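DUF6833 domain-containing protein (Pseudomonas phage LUZ7, PDB 3PF6) is of unknown function, a small, mostly helical phage protein of the DUF6833 family found here as a two-chain assembly. Local coordinates at residues D24-A29 / R43-Y48. Residues are numbered along the deposited sequence; the frame is centred on the assembly and turned at random.
Sequences DALEEA and RALMGY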
# COMPACT_ATOMS: atom_id res chain seq x y z
N ASP A 24 -5.83 -4.94 9.59
CA ASP A 24 -7.00 -5.33 8.81
C ASP A 24 -6.78 -5.12 7.31
O ASP A 24 -7.21 -5.92 6.49
CB ASP A 24 -8.23 -4.50 9.25
CG ASP A 24 -8.66 -4.80 10.67
OD1 ASP A 24 -9.61 -5.55 10.87
OD2 ASP A 24 -8.01 -4.29 11.61
N ALA A 25 -6.12 -4.00 6.96
CA ALA A 25 -5.86 -3.69 5.55
C ALA A 25 -4.95 -4.75 4.93
O ALA A 25 -5.10 -5.14 3.77
CB ALA A 25 -5.21 -2.29 5.42
N LEU A 26 -3.97 -5.23 5.71
CA LEU A 26 -3.11 -6.31 5.24
C LEU A 26 -3.88 -7.61 5.07
O LEU A 26 -3.77 -8.28 4.04
CB LEU A 26 -1.90 -6.51 6.17
CG LEU A 26 -0.87 -5.37 6.15
CD1 LEU A 26 0.10 -5.57 7.31
CD2 LEU A 26 -0.16 -5.27 4.79
N GLU A 27 -4.70 -7.94 6.06
CA GLU A 27 -5.57 -9.12 5.97
C GLU A 27 -6.43 -9.11 4.70
O GLU A 27 -6.54 -10.10 3.98
CB GLU A 27 -6.46 -9.21 7.22
CG GLU A 27 -5.69 -9.57 8.49
CD GLU A 27 -6.46 -9.34 9.79
OE1 GLU A 27 -7.64 -8.91 9.75
OE2 GLU A 27 -5.86 -9.61 10.86
N GLU A 28 -7.05 -7.98 4.41
CA GLU A 28 -7.94 -7.87 3.26
C GLU A 28 -7.18 -7.88 1.95
O GLU A 28 -7.61 -8.48 0.98
CB GLU A 28 -8.85 -6.64 3.42
CG GLU A 28 -9.79 -6.78 4.59
CD GLU A 28 -10.87 -7.85 4.37
OE1 GLU A 28 -11.33 -8.02 3.22
OE2 GLU A 28 -11.28 -8.50 5.36
N ALA A 29 -6.02 -7.24 1.91
CA ALA A 29 -5.18 -7.33 0.74
C ALA A 29 -4.73 -8.78 0.49
O ALA A 29 -4.67 -9.22 -0.68
CB ALA A 29 -3.98 -6.39 0.87
N ARG A 43 6.76 -7.26 0.86
CA ARG A 43 7.63 -6.35 0.13
C ARG A 43 6.79 -5.32 -0.64
O ARG A 43 7.10 -4.13 -0.64
CB ARG A 43 8.59 -7.08 -0.80
CG ARG A 43 9.63 -6.20 -1.46
CD ARG A 43 10.67 -7.02 -2.19
NE ARG A 43 11.77 -6.20 -2.69
CZ ARG A 43 12.75 -5.71 -1.93
NH1 ARG A 43 12.79 -5.97 -0.63
NH2 ARG A 43 13.70 -4.97 -2.48
N ALA A 44 5.70 -5.81 -1.25
CA ALA A 44 4.80 -4.97 -2.03
C ALA A 44 4.06 -3.99 -1.12
O ALA A 44 4.06 -2.77 -1.34
CB ALA A 44 3.82 -5.83 -2.82
N LEU A 45 3.44 -4.52 -0.08
CA LEU A 45 2.63 -3.68 0.80
C LEU A 45 3.45 -2.75 1.70
O LEU A 45 3.10 -1.58 1.85
CB LEU A 45 1.65 -4.54 1.63
CG LEU A 45 0.30 -4.87 1.02
CD1 LEU A 45 -0.60 -3.66 0.94
CD2 LEU A 45 0.49 -5.50 -0.41
N MSE A 46 4.54 -3.26 2.27
CA MSE A 46 5.39 -2.41 3.12
C MSE A 46 6.22 -1.41 2.32
O MSE A 46 6.53 -0.33 2.82
CB MSE A 46 6.28 -3.24 4.05
CG MSE A 46 5.51 -4.06 5.01
SE MSE A 46 4.65 -3.00 6.38
CE MSE A 46 2.95 -3.10 5.67
N GLY A 47 6.58 -1.76 1.08
CA GLY A 47 7.16 -0.79 0.20
C GLY A 47 6.20 0.38 -0.00
O GLY A 47 6.62 1.54 -0.01
N TYR A 48 4.91 0.09 -0.14
CA TYR A 48 3.92 1.15 -0.29
C TYR A 48 3.81 1.95 1.02
O TYR A 48 3.85 3.18 1.01
CB TYR A 48 2.54 0.62 -0.74
CG TYR A 48 1.67 1.76 -1.18
CD1 TYR A 48 1.74 2.25 -2.49
CD2 TYR A 48 0.87 2.46 -0.27
CE1 TYR A 48 1.00 3.35 -2.88
CE2 TYR A 48 0.12 3.57 -0.66
CZ TYR A 48 0.20 4.01 -1.97
OH TYR A 48 -0.51 5.12 -2.37
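Leu26 and Leu45, their CA atoms 7.7 Å apart, form the closest backbone pair of an antiparallel helical hairpin in which helix 38-58 turns back across the shorter helix 22-32. The two short segments are splayed, at 142°, and their axes approach no closer than 11.6 Å. The pairs that touch are all apolar side chains, on buried residues. Leu26 carries most of the contact, since it meets both Leu45 and Met46: with CG anti to the carbonyl carbon (chi1 -69°), its CD2 methyl lies against Leu45 CB at 3.7 Å. The two leucines run side by side with their tips pointing opposite ways, a methyl of one resting on the root of the other. The chain of the selenomethionine Met46 folds over beyond CB and comes in roughly square to Leu26, setting CE against Leu26 CD2 (3.9 Å) and Leu26 CD1 (4.1 Å). Phe41 of helix 38-58 also packs on Leu26 and Ala29. Tyr16 of the second subunit packs on Met46 and Tyr48 of that subunit on Ala25, which places the contact beside the interface between the two chains. One turn beyond Leu26, Ala29 makes a looser touch, its CB 4.3 Å from Leu45 CD1.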